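Local structure of 1-carboxybiuret hydrolase subunit AtzE (Pseudomonas sp., 6C62) at residues 191-196 against 240-245; 359-364 against 431-436; 1-6 against 67-72; 215-220 against 446-451. The protein hydrolyses 1-carboxybiuret to urea-1,3-dicarboxylate and ammonia, a step in the bacterial degradation of atrazine. All coordinates share one frame; numbering follows the deposited sequence. Where two conformers were deposited one is given.

Contact 1. Residues 191-196 against 240-245; sequences FGRLSR and RIQPSV
The guanidinium of R193 closes on a single oxygen, OE1 of Q242, gripping it end-on with both terminal nitrogens. NH2 stands 2.8 Å from Q242 OE1 and sits in the carbonyl plane, on a lone pair. NH1, 2.9 Å from the same Q242 OE1, comes in tilted from that plane by 21°. Seen from the arginine, the oxygen lies almost exactly in the guanidinium plane, although the two flat groups as wholes are turned 38° apart. R193 gets there through two bends, at chi2 and chi3, whereas the Q242 chain runs straight out beyond CG and meets it at about a right angle. This two-nitrogen grip, buried on the arginine side, is the tight part of the contact.

Toward the partly exposed glutamine the join is looser. A water 2.7 Å from R193 NH2 passes one hydrogen bond on to R240 O, itself 2.7 Å from that water. In the conformer given, R240 NH2 bonds to the backbone of the chain of another protein; aromatic packing from that other chain also reaches R193 and Q242.

NH1 of R193 forms a salt bridge with E437 as well, which gives the buried cation a formal counter-charge. The two N-H donors of that cation probably polarise the amide oxygen they share. The chemistry thus joins two loops by way of one arginine close to a subunit interface.

Contact 2. Residues 359-364 against 431-436; sequences ALFRDW and IAAPWN
F361 lays one face of its ring against the backbone of A432 and A433, and it carries the contact, being the residue of 359-364 that touches the other segment. The nitrogen of A433 sits over the centre of the ring, 3.6 Å above its plane, while the carbonyl carbon of A432 is displaced toward the rim on the same face. CB of F361 points toward 431-436, and chi2 of -74° turns the ring face onto the peptide. At the ring edge, CE1 of F361 lies 3.8 Å from O of I431.

The second kind of interaction is apolar, between side chains. CB of F361 meets CB of A433 at 3.7 Å, and at the far end of the ring F361 CZ touches CG2 of I431 at 4.0 Å.

These contacts bring the exit of helix 340-360 up to strand 426-432 in the large mixed sheet of this amidase-family fold. After F361 the chain continues into strand 366-370, the antiparallel neighbour of 426-432, and L367 of that strand packs on the same phenylalanine while exchanging backbone bonds with I431.

Backbone hydrogen bonds shape each partner separately. D363 N bonds to L360 O across the type I turn L360-D363 at the C-terminal part of the helix, and N436 N bonds to A433 O, 3.0 Å away, across a type II turn that carries the chain from the strand toward helix 437-449.

Contact 3. Residues 1-6 against 67-72; sequences MKTVEI and AGLPYA
T3 and I6 meet L69 through methyl groups, and no flat group has a face or an edge in the contact. The flat side chain nearest in sequence, the ring of Y71, packs instead against V104 and L107 of helix 102-109 and against L114.

What touches is branched and aliphatic. CG2 of T3 fits at the fork of L69, 3.9 Å from CD1 and 3.9 Å from CD2 of that leucine. L69 CD1 also receives I6 from the next turn of the helix, whose CG2 lies 4.1 Å from it. CD1 is thus shared by residues three apart on one helical face; both side chains cross the leucine at about a right angle. The first torsion of T3, -64°, sorts its two branches: the methyl is directed at the leucine, while OG1 is left beside the backbone N and bonds to D214. This buried hydroxyl therefore has its partner away from the apolar cluster. On the other side, L69 carries CG opposite its own nitrogen (chi1 -173°), which brings the fork out to the helix.

The helix is just starting here: K2 holds the N-cap position, and the first helical bond runs from I6 N to K2 O over 2.9 Å. T3 also packs on L221 of helix 216-226.

The N-terminal helix 3-11 is thereby packed on the loop entering strand 70-74 of the large mixed sheet of this amidase-family fold. That strand ends at K74, by similarity a member of the charge relay, although the contact itself lies away from that site.

Contact 4. Residues 215-220 against 446-451; sequences SVEGLA and VLQDTG
Q448 reaches V216 and E217 because its chain is straight: CG stands opposite the backbone N (chi1 -166°) and the rest extends beyond it, carrying the amide across to the start of the other helix. E217 does the reverse, bending at chi2 (85°) so that its carboxylate curls back to meet that amide.

Both ends of the amide are then used. OE1 of Q448 accepts from V216 N at 3.0 Å along a nearly straight bond, with the donor tilted from the carbonyl plane. NE2 of Q448 gives to OE1 of E217 at 2.9 Å, also almost straight. That hydrogen bond lies in the amide plane and reaches the carboxylate from its syn side, the two flat groups being 22° apart. Held at both ends, the amide has its rotation fixed. CG1 of V216 packs against it, 3.5 Å from Q448 OE1.

S215 is the N-cap of its helix, its OG accepting from G218 N at 3.1 Å. Together with the glutamine oxygen it serves backbone N-H groups of the first turn, where the positive end of the helix dipole would probably favour such acceptors.

Q448 belongs to the last turn of helix 437-449, which closes in a Schellman motif at G451. The start of helix 216-226 thus meets the end of helix 437-449, with W185 of strand 185-188 packed on both V216 and Q448 and helix 270-283 lying against L447.

In the fold
From the N terminus, contact 3 closes first, bringing residues 1-6 back to the start of strand 70-74. Contact 1 then joins two loops, 191-196 and 240-245. Contact 4 opens between them at 215-220 and closes near the C terminus, so contacts 1 and 4 cross along the chain. Contact 2 opens and closes within the span of contact 4, tying the end of helix 340-360 to strand 426-432. Three pairs of contacts touch: 3 and 4 through V4 and T3 against 215-218, 1 and 4 through S244 and V245 against A220, and 1 and 2 through R193 against W435. Contacts 2 and 3, about 32 Å apart between centres, reach the same large sheet.

Contact 1. Residues 191-196 against 240-245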
loop_
_atom_site.group_PDB
_atom_site.type_symbol
_atom_site.label_atom_id
_atom_site.label_comp_id
_atom_site.label_asym_id
_atom_site.label_seq_id
_atom_site.Cartn_x
_atom_site.Cartn_y
_atom_site.Cartn_z
ATOM N N PHE A 191 -4.401 -14.979 1.256
ATOM C CA PHE A 191 -4.819 -13.585 1.293
ATOM C C PHE A 191 -5.316 -13.167 -0.101
ATOM O O PHE A 191 -4.622 -13.345 -1.116
ATOM C CB PHE A 191 -3.662 -12.686 1.726
ATOM C CG PHE A 191 -4.075 -11.265 1.974
ATOM C CD1 PHE A 191 -4.675 -10.891 3.177
ATOM C CD2 PHE A 191 -4.030 -10.370 0.955
ATOM C CE1 PHE A 191 -5.145 -9.611 3.380
ATOM C CE2 PHE A 191 -4.527 -9.062 1.115
ATOM C CZ PHE A 191 -5.106 -8.689 2.355
ATOM N N GLY A 192 -6.513 -12.627 -0.170
ATOM C CA GLY A 192 -7.131 -12.180 -1.417
ATOM C C GLY A 192 -7.921 -13.215 -2.156
ATOM O O GLY A 192 -8.410 -12.922 -3.243
ATOM N N ARG A 193 -8.094 -14.404 -1.595
ATOM C CA ARG A 193 -8.912 -15.422 -2.214
ATOM C C ARG A 193 -10.427 -15.174 -2.089
ATOM O O ARG A 193 -11.173 -15.295 -3.050
ATOM C CB ARG A 193 -8.544 -16.790 -1.597
ATOM C CG ARG A 193 -9.395 -17.955 -2.036
ATOM C CD ARG A 193 -9.168 -18.385 -3.470
ATOM N NE ARG A 193 -7.954 -19.200 -3.577
ATOM C CZ ARG A 193 -7.546 -19.797 -4.709
ATOM N NH1 ARG A 193 -6.456 -20.545 -4.703
ATOM N NH2 ARG A 193 -8.177 -19.604 -5.828
ATOM N N LEU A 194 -10.875 -14.968 -0.838
ATOM C CA LEU A 194 -12.277 -14.852 -0.521
ATOM C C LEU A 194 -12.661 -13.395 -0.220
ATOM O O LEU A 194 -11.969 -12.666 0.531
ATOM C CB LEU A 194 -12.638 -15.757 0.645
ATOM C CG LEU A 194 -12.529 -17.239 0.515
ATOM C CD1 LEU A 194 -13.169 -17.920 1.710
ATOM C CD2 LEU A 194 -13.214 -17.767 -0.752
ATOM N N SER A 195 -13.772 -12.982 -0.826
ATOM C CA SER A 195 -14.221 -11.573 -0.777
ATOM C C SER A 195 -14.503 -11.137 0.646
ATOM O O SER A 195 -15.170 -11.872 1.427
ATOM C CB SER A 195 -15.489 -11.385 -1.573
ATOM O OG SER A 195 -15.959 -10.047 -1.383
ATOM N N ARG A 196 -14.029 -9.970 0.983
ATOM C CA ARG A 196 -14.221 -9.425 2.332
ATOM C C ARG A 196 -15.414 -8.446 2.378
ATOM O O ARG A 196 -15.693 -7.880 3.407
ATOM C CB ARG A 196 -12.944 -8.691 2.778
ATOM C CG ARG A 196 -11.800 -9.643 2.894
ATOM C CD ARG A 196 -10.513 -9.036 3.448
ATOM N NE ARG A 196 -10.117 -7.752 2.863
ATOM C CZ ARG A 196 -8.987 -7.124 3.159
ATOM N NH1 ARG A 196 -8.097 -7.665 4.009
ATOM N NH2 ARG A 196 -8.719 -5.975 2.609
ATOM N N ARG A 240 -10.362 -16.506 -10.861
ATOM C CA ARG A 240 -11.286 -17.597 -11.177
ATOM C C ARG A 240 -11.419 -18.589 -10.034
ATOM O O ARG A 240 -10.623 -18.588 -9.109
ATOM C CB ARG A 240 -10.823 -18.323 -12.433
ATOM C CG ARG A 240 -9.587 -19.182 -12.211
ATOM C CD ARG A 240 -9.175 -19.980 -13.467
ATOM N NE ARG A 240 -7.884 -20.619 -13.258
ATOM C CZ ARG A 240 -6.713 -19.980 -13.341
ATOM N NH1 ARG A 240 -6.658 -18.705 -13.652
ATOM N NH2 ARG A 240 -5.588 -20.630 -13.103
ATOM N N ILE A 241 -12.433 -19.440 -10.139
ATOM C CA ILE A 241 -12.669 -20.502 -9.196
ATOM C C ILE A 241 -11.723 -21.680 -9.461
ATOM O O ILE A 241 -11.552 -22.068 -10.603
ATOM C CB ILE A 241 -14.145 -20.954 -9.315
ATOM C CG1 ILE A 241 -15.067 -19.763 -8.970
ATOM C CG2 ILE A 241 -14.398 -22.149 -8.443
ATOM C CD1 ILE A 241 -16.547 -20.100 -9.015
ATOM N N GLN A 242 -11.090 -22.214 -8.411
ATOM C CA GLN A 242 -10.200 -23.375 -8.488
ATOM C C GLN A 242 -10.751 -24.428 -7.510
ATOM O O GLN A 242 -10.415 -24.415 -6.300
ATOM C CB GLN A 242 -8.768 -22.990 -8.091
ATOM C CG GLN A 242 -8.064 -21.991 -9.019
ATOM C CD GLN A 242 -6.632 -21.707 -8.548
ATOM O OE1 GLN A 242 -6.407 -21.067 -7.510
ATOM N NE2 GLN A 242 -5.674 -22.184 -9.301
ATOM N N PRO A 243 -11.636 -25.309 -7.998
ATOM C CA PRO A 243 -12.343 -26.197 -7.035
ATOM C C PRO A 243 -11.402 -27.157 -6.295
ATOM O O PRO A 243 -10.524 -27.704 -6.875
ATOM C CB PRO A 243 -13.367 -26.947 -7.911
ATOM C CG PRO A 243 -13.526 -26.107 -9.150
ATOM C CD PRO A 243 -12.176 -25.458 -9.381
ATOM N N SER A 244 -11.585 -27.304 -4.991
ATOM C CA SER A 244 -10.818 -28.238 -4.187
ATOM C C SER A 244 -11.515 -29.590 -3.969
ATOM O O SER A 244 -10.835 -30.611 -3.773
ATOM C CB SER A 244 -10.543 -27.609 -2.824
ATOM O OG SER A 244 -11.793 -27.394 -2.102
ATOM N N VAL A 245 -12.845 -29.620 -4.001
ATOM C CA VAL A 245 -13.591 -30.837 -3.685
ATOM C C VAL A 245 -13.231 -32.018 -4.609
ATOM O O VAL A 245 -13.000 -33.081 -4.100
ATOM C CB VAL A 245 -15.122 -30.611 -3.650
ATOM C CG1 VAL A 245 -15.922 -31.952 -3.612
ATOM C CG2 VAL A 245 -15.482 -29.765 -2.416
HETATM O O HOH W 1 -10.662 -18.686 -6.420
#

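Contact 2. Residues 359-364 against 431-436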
loop_
_atom_site.group_PDB
_atom_site.type_symbol
_atom_site.label_atom_id
_atom_site.label_comp_id
_atom_site.label_asym_id
_atom_site.label_seq_id
_atom_site.Cartn_x
_atom_site.Cartn_y
_atom_site.Cartn_z
ATOM N N ALA A 359 10.082 -17.872 -2.396
ATOM C CA ALA A 359 11.287 -18.620 -2.747
ATOM C C ALA A 359 11.401 -19.931 -1.973
ATOM O O ALA A 359 11.743 -20.967 -2.557
ATOM C CB ALA A 359 12.563 -17.775 -2.594
ATOM N N LEU A 360 11.077 -19.909 -0.684
ATOM C CA LEU A 360 11.040 -21.099 0.160
ATOM C C LEU A 360 10.107 -22.145 -0.444
ATOM O O LEU A 360 10.464 -23.327 -0.498
ATOM C CB LEU A 360 10.487 -20.790 1.559
ATOM C CG LEU A 360 10.410 -22.032 2.479
ATOM C CD1 LEU A 360 11.775 -22.580 2.724
ATOM C CD2 LEU A 360 9.833 -21.633 3.810
ATOM N N PHE A 361 8.921 -21.719 -0.900
ATOM C CA PHE A 361 7.982 -22.649 -1.516
ATOM C C PHE A 361 8.288 -23.131 -2.938
ATOM O O PHE A 361 7.553 -23.935 -3.474
ATOM C CB PHE A 361 6.556 -22.129 -1.431
ATOM C CG PHE A 361 5.940 -22.341 -0.104
ATOM C CD1 PHE A 361 5.533 -23.612 0.284
ATOM C CD2 PHE A 361 5.751 -21.289 0.769
ATOM C CE1 PHE A 361 4.932 -23.831 1.530
ATOM C CE2 PHE A 361 5.160 -21.525 2.013
ATOM C CZ PHE A 361 4.765 -22.803 2.400
ATOM N N ARG A 362 9.361 -22.647 -3.549
ATOM C CA ARG A 362 9.893 -23.295 -4.739
ATOM C C ARG A 362 10.524 -24.656 -4.423
ATOM O O ARG A 362 10.718 -25.439 -5.311
ATOM C CB ARG A 362 10.852 -22.332 -5.495
ATOM C CG ARG A 362 10.043 -21.192 -6.110
ATOM C CD ARG A 362 10.748 -20.467 -7.232
ATOM N NE ARG A 362 11.566 -19.350 -6.741
ATOM C CZ ARG A 362 11.109 -18.110 -6.440
ATOM N NH1 ARG A 362 11.966 -17.192 -5.998
ATOM N NH2 ARG A 362 9.800 -17.787 -6.526
ATOM N N ASP A 363 10.864 -24.931 -3.178
ATOM C CA ASP A 363 11.503 -26.172 -2.769
ATOM C C ASP A 363 10.550 -27.090 -1.975
ATOM O O ASP A 363 10.919 -28.210 -1.684
ATOM C CB ASP A 363 12.731 -25.865 -1.919
ATOM C CG ASP A 363 13.763 -24.905 -2.650
ATOM O OD1 ASP A 363 13.869 -24.904 -3.891
ATOM O OD2 ASP A 363 14.449 -24.112 -1.990
ATOM N N TRP A 364 9.339 -26.625 -1.610
ATOM C CA TRP A 364 8.476 -27.366 -0.686
ATOM C C TRP A 364 7.050 -27.215 -1.161
ATOM O O TRP A 364 6.692 -26.136 -1.683
ATOM C CB TRP A 364 8.633 -26.867 0.749
ATOM C CG TRP A 364 9.983 -27.070 1.259
ATOM C CD1 TRP A 364 11.000 -26.156 1.306
ATOM C CD2 TRP A 364 10.542 -28.296 1.735
ATOM N NE1 TRP A 364 12.160 -26.740 1.810
ATOM C CE2 TRP A 364 11.892 -28.049 2.073
ATOM C CE3 TRP A 364 10.016 -29.594 1.934
ATOM C CZ2 TRP A 364 12.731 -29.043 2.602
ATOM C CZ3 TRP A 364 10.835 -30.577 2.467
ATOM C CH2 TRP A 364 12.171 -30.312 2.778
ATOM N N ILE A 431 0.633 -25.819 5.824
ATOM C CA ILE A 431 0.863 -24.519 5.178
ATOM C C ILE A 431 1.332 -24.819 3.778
ATOM O O ILE A 431 2.243 -25.636 3.588
ATOM C CB ILE A 431 1.957 -23.703 5.880
ATOM C CG1 ILE A 431 1.701 -23.624 7.379
ATOM C CG2 ILE A 431 2.082 -22.307 5.323
ATOM C CD1 ILE A 431 2.889 -23.287 8.234
ATOM N N ALA A 432 0.753 -24.145 2.803
ATOM C CA ALA A 432 1.200 -24.240 1.414
ATOM C C ALA A 432 1.464 -22.863 0.833
ATOM O O ALA A 432 1.190 -21.828 1.462
ATOM C CB ALA A 432 0.141 -24.981 0.592
ATOM N N ALA A 433 2.011 -22.842 -0.391
ATOM C CA ALA A 433 2.285 -21.597 -1.097
ATOM C C ALA A 433 0.992 -20.856 -1.395
ATOM O O ALA A 433 -0.041 -21.498 -1.511
ATOM C CB ALA A 433 3.001 -21.893 -2.413
ATOM N N PRO A 434 1.051 -19.514 -1.581
ATOM C CA PRO A 434 -0.080 -18.791 -2.080
ATOM C C PRO A 434 -0.770 -19.462 -3.240
ATOM O O PRO A 434 -0.116 -19.812 -4.210
ATOM C CB PRO A 434 0.494 -17.427 -2.493
ATOM C CG PRO A 434 1.655 -17.286 -1.528
ATOM C CD PRO A 434 2.254 -18.661 -1.481
ATOM N N TRP A 435 -2.088 -19.593 -3.117
ATOM C CA TRP A 435 -2.998 -20.179 -4.132
ATOM C C TRP A 435 -3.083 -21.705 -4.133
ATOM O O TRP A 435 -3.828 -22.269 -4.936
ATOM C CB TRP A 435 -2.801 -19.590 -5.554
ATOM C CG TRP A 435 -2.668 -18.096 -5.512
ATOM C CD1 TRP A 435 -1.595 -17.378 -5.872
ATOM C CD2 TRP A 435 -3.666 -17.158 -5.097
ATOM N NE1 TRP A 435 -1.842 -16.057 -5.752
ATOM C CE2 TRP A 435 -3.106 -15.884 -5.231
ATOM C CE3 TRP A 435 -4.978 -17.282 -4.625
ATOM C CZ2 TRP A 435 -3.786 -14.725 -4.890
ATOM C CZ3 TRP A 435 -5.665 -16.124 -4.273
ATOM C CH2 TRP A 435 -5.073 -14.856 -4.436
ATOM N N ASN A 436 -2.421 -22.347 -3.196
ATOM C CA ASN A 436 -2.365 -23.812 -3.169
ATOM C C ASN A 436 -3.183 -24.396 -2.019
ATOM O O ASN A 436 -2.832 -25.447 -1.466
ATOM C CB ASN A 436 -0.890 -24.282 -3.057
ATOM C CG ASN A 436 -0.147 -24.213 -4.368
ATOM O OD1 ASN A 436 -0.718 -23.926 -5.376
ATOM N ND2 ASN A 436 1.139 -24.501 -4.342
#

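Contact 3. Residues 1-6 against 67-72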
loop_
_atom_site.group_PDB
_atom_site.type_symbol
_atom_site.label_atom_id
_atom_site.label_comp_id
_atom_site.label_asym_id
_atom_site.label_seq_id
_atom_site.Cartn_x
_atom_site.Cartn_y
_atom_site.Cartn_z
ATOM N N MET A 1 -23.689 -36.468 13.461
ATOM C CA MET A 1 -23.263 -36.843 12.085
ATOM C C MET A 1 -22.658 -35.590 11.441
ATOM O O MET A 1 -22.951 -34.447 11.798
ATOM C CB MET A 1 -24.432 -37.329 11.240
ATOM C CG MET A 1 -25.602 -36.374 11.117
ATOM S SD MET A 1 -26.791 -37.069 9.924
ATOM C CE MET A 1 -27.470 -38.459 10.873
ATOM N N LYS A 2 -21.808 -35.851 10.485
ATOM C CA LYS A 2 -20.983 -34.834 9.931
ATOM C C LYS A 2 -21.662 -34.227 8.728
ATOM O O LYS A 2 -22.695 -34.702 8.282
ATOM C CB LYS A 2 -19.604 -35.412 9.589
ATOM C CG LYS A 2 -18.818 -35.907 10.806
ATOM C CD LYS A 2 -18.558 -34.822 11.855
ATOM C CE LYS A 2 -17.346 -35.190 12.695
ATOM N NZ LYS A 2 -17.582 -36.418 13.483
ATOM N N THR A 3 -21.087 -33.125 8.251
ATOM C CA THR A 3 -21.517 -32.379 7.070
ATOM C C THR A 3 -21.967 -33.278 5.947
ATOM O O THR A 3 -23.069 -33.120 5.453
ATOM C CB THR A 3 -20.319 -31.499 6.616
ATOM O OG1 THR A 3 -20.028 -30.544 7.654
ATOM C CG2 THR A 3 -20.650 -30.742 5.394
ATOM N N VAL A 4 -21.112 -34.210 5.526
ATOM C CA VAL A 4 -21.403 -35.036 4.346
ATOM C C VAL A 4 -22.691 -35.849 4.553
ATOM O O VAL A 4 -23.529 -35.916 3.670
ATOM C CB VAL A 4 -20.206 -35.947 4.016
ATOM C CG1 VAL A 4 -20.578 -37.021 2.982
ATOM C CG2 VAL A 4 -19.067 -35.091 3.485
ATOM N N GLU A 5 -22.831 -36.453 5.719
ATOM C CA GLU A 5 -23.999 -37.246 6.053
ATOM C C GLU A 5 -25.251 -36.377 6.178
ATOM O O GLU A 5 -26.302 -36.757 5.697
ATOM C CB GLU A 5 -23.763 -37.966 7.374
ATOM C CG GLU A 5 -24.772 -39.045 7.588
ATOM C CD GLU A 5 -24.422 -40.035 8.713
ATOM O OE1 GLU A 5 -23.308 -39.953 9.347
ATOM O OE2 GLU A 5 -25.324 -40.900 8.945
ATOM N N ILE A 6 -25.137 -35.192 6.798
ATOM C CA ILE A 6 -26.264 -34.255 6.834
ATOM C C ILE A 6 -26.763 -33.922 5.447
ATOM O O ILE A 6 -27.972 -33.947 5.174
ATOM C CB ILE A 6 -25.914 -32.939 7.554
ATOM C CG1 ILE A 6 -25.711 -33.200 9.034
ATOM C CG2 ILE A 6 -27.056 -31.953 7.404
ATOM C CD1 ILE A 6 -24.883 -32.175 9.801
ATOM N N ALA A 67 -27.123 -27.936 0.297
ATOM C CA ALA A 67 -28.566 -27.806 0.557
ATOM C C ALA A 67 -29.003 -28.302 1.906
ATOM O O ALA A 67 -28.885 -29.480 2.221
ATOM C CB ALA A 67 -29.386 -28.515 -0.535
ATOM N N GLY A 68 -29.472 -27.375 2.725
ATOM C CA GLY A 68 -30.018 -27.657 4.039
ATOM C C GLY A 68 -29.014 -27.633 5.178
ATOM O O GLY A 68 -29.394 -27.847 6.324
ATOM N N LEU A 69 -27.740 -27.378 4.889
ATOM C CA LEU A 69 -26.659 -27.466 5.899
ATOM C C LEU A 69 -26.716 -26.242 6.815
ATOM O O LEU A 69 -26.628 -25.121 6.359
ATOM C CB LEU A 69 -25.299 -27.555 5.230
ATOM C CG LEU A 69 -24.131 -27.821 6.196
ATOM C CD1 LEU A 69 -24.092 -29.275 6.612
ATOM C CD2 LEU A 69 -22.808 -27.474 5.613
ATOM N N PRO A 70 -26.918 -26.445 8.116
ATOM C CA PRO A 70 -26.860 -25.269 8.997
ATOM C C PRO A 70 -25.473 -24.688 9.203
ATOM O O PRO A 70 -24.463 -25.423 9.203
ATOM C CB PRO A 70 -27.341 -25.825 10.332
ATOM C CG PRO A 70 -28.026 -27.094 10.016
ATOM C CD PRO A 70 -27.296 -27.651 8.856
ATOM N N TYR A 71 -25.421 -23.366 9.384
ATOM C CA TYR A 71 -24.147 -22.659 9.629
ATOM C C TYR A 71 -24.430 -21.392 10.420
ATOM O O TYR A 71 -25.612 -20.973 10.568
ATOM C CB TYR A 71 -23.385 -22.363 8.342
ATOM C CG TYR A 71 -23.924 -21.265 7.512
ATOM C CD1 TYR A 71 -25.101 -21.440 6.765
ATOM C CD2 TYR A 71 -23.299 -20.013 7.441
ATOM C CE1 TYR A 71 -25.579 -20.449 5.973
ATOM C CE2 TYR A 71 -23.788 -19.000 6.625
ATOM C CZ TYR A 71 -24.907 -19.209 5.882
ATOM O OH TYR A 71 -25.485 -18.184 5.091
ATOM N N ALA A 72 -23.381 -20.893 11.030
ATOM C CA ALA A 72 -23.429 -19.599 11.691
ATOM C C ALA A 72 -22.172 -18.818 11.399
ATOM O O ALA A 72 -21.149 -19.389 10.950
ATOM C CB ALA A 72 -23.650 -19.775 13.171
#

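Contact 4. Residues 215-220 against 446-451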
loop_
_atom_site.group_PDB
_atom_site.type_symbol
_atom_site.label_atom_id
_atom_site.label_comp_id
_atom_site.label_asym_id
_atom_site.label_seq_id
_atom_site.Cartn_x
_atom_site.Cartn_y
_atom_site.Cartn_z
ATOM N N SER A 215 -15.292 -31.347 9.703
ATOM C CA SER A 215 -14.580 -32.321 8.884
ATOM C C SER A 215 -13.835 -31.577 7.805
ATOM O O SER A 215 -14.186 -30.426 7.478
ATOM C CB SER A 215 -15.543 -33.296 8.215
ATOM O OG SER A 215 -16.469 -32.561 7.432
ATOM N N VAL A 216 -12.825 -32.226 7.233
ATOM C CA VAL A 216 -12.104 -31.592 6.146
ATOM C C VAL A 216 -12.959 -31.433 4.860
ATOM O O VAL A 216 -12.794 -30.457 4.106
ATOM C CB VAL A 216 -10.699 -32.260 5.939
ATOM C CG1 VAL A 216 -10.839 -33.600 5.271
ATOM C CG2 VAL A 216 -9.814 -31.297 5.110
ATOM N N GLU A 217 -13.907 -32.345 4.628
ATOM C CA GLU A 217 -14.864 -32.221 3.532
ATOM C C GLU A 217 -15.705 -30.979 3.711
ATOM O O GLU A 217 -15.974 -30.293 2.751
ATOM C CB GLU A 217 -15.836 -33.428 3.439
ATOM C CG GLU A 217 -15.208 -34.730 3.011
ATOM C CD GLU A 217 -14.582 -35.533 4.167
ATOM O OE1 GLU A 217 -14.436 -35.045 5.333
ATOM O OE2 GLU A 217 -14.204 -36.706 3.909
ATOM N N GLY A 218 -16.117 -30.712 4.964
ATOM C CA GLY A 218 -16.840 -29.471 5.307
ATOM C C GLY A 218 -16.084 -28.231 4.885
ATOM O O GLY A 218 -16.670 -27.323 4.310
ATOM N N LEU A 219 -14.763 -28.187 5.185
ATOM C CA LEU A 219 -13.948 -27.083 4.737
ATOM C C LEU A 219 -13.981 -26.943 3.233
ATOM O O LEU A 219 -14.231 -25.826 2.708
ATOM C CB LEU A 219 -12.515 -27.220 5.196
ATOM C CG LEU A 219 -12.171 -27.173 6.649
ATOM C CD1 LEU A 219 -10.675 -27.316 6.759
ATOM C CD2 LEU A 219 -12.668 -25.939 7.383
ATOM N N ALA A 220 -13.764 -28.052 2.520
ATOM C CA ALA A 220 -13.615 -28.010 1.053
ATOM C C ALA A 220 -14.895 -27.581 0.379
ATOM O O ALA A 220 -14.870 -26.755 -0.546
ATOM C CB ALA A 220 -13.125 -29.352 0.500
ATOM N N VAL A 446 -5.601 -36.838 4.216
ATOM C CA VAL A 446 -4.746 -37.942 4.650
ATOM C C VAL A 446 -4.705 -38.034 6.178
ATOM O O VAL A 446 -4.850 -39.143 6.729
ATOM C CB VAL A 446 -3.312 -37.842 4.096
ATOM C CG1 VAL A 446 -2.366 -38.899 4.755
ATOM C CG2 VAL A 446 -3.338 -37.992 2.584
ATOM N N LEU A 447 -4.578 -36.897 6.883
ATOM C CA LEU A 447 -4.608 -36.977 8.324
ATOM C C LEU A 447 -5.942 -37.502 8.840
ATOM O O LEU A 447 -5.978 -38.255 9.822
ATOM C CB LEU A 447 -4.235 -35.655 9.007
ATOM C CG LEU A 447 -2.807 -35.137 8.806
ATOM C CD1 LEU A 447 -2.623 -33.787 9.501
ATOM C CD2 LEU A 447 -1.727 -36.115 9.276
ATOM N N GLN A 448 -7.038 -37.068 8.221
ATOM C CA GLN A 448 -8.354 -37.505 8.615
ATOM C C GLN A 448 -8.573 -39.007 8.382
ATOM O O GLN A 448 -9.110 -39.692 9.258
ATOM C CB GLN A 448 -9.457 -36.716 7.889
ATOM C CG GLN A 448 -10.838 -36.908 8.533
ATOM C CD GLN A 448 -11.882 -36.062 7.857
ATOM O OE1 GLN A 448 -12.176 -34.952 8.268
ATOM N NE2 GLN A 448 -12.423 -36.587 6.788
ATOM N N ASP A 449 -8.147 -39.487 7.229
ATOM C CA ASP A 449 -8.312 -40.919 6.853
ATOM C C ASP A 449 -7.591 -41.873 7.803
ATOM O O ASP A 449 -8.100 -42.924 8.084
ATOM C CB ASP A 449 -7.810 -41.190 5.441
ATOM C CG ASP A 449 -8.748 -40.618 4.342
ATOM O OD1 ASP A 449 -9.895 -40.127 4.600
ATOM O OD2 ASP A 449 -8.305 -40.642 3.180
ATOM N N THR A 450 -6.419 -41.491 8.291
ATOM C CA THR A 450 -5.670 -42.319 9.196
ATOM C C THR A 450 -6.134 -42.165 10.629
ATOM O O THR A 450 -5.651 -42.851 11.485
ATOM C CB THR A 450 -4.178 -42.011 9.122
ATOM O OG1 THR A 450 -3.941 -40.687 9.639
ATOM C CG2 THR A 450 -3.675 -42.134 7.665
ATOM N N GLY A 451 -7.040 -41.243 10.932
ATOM C CA GLY A 451 -7.556 -41.134 12.305
ATOM C C GLY A 451 -6.758 -40.216 13.205
ATOM O O GLY A 451 -7.169 -39.982 14.345
#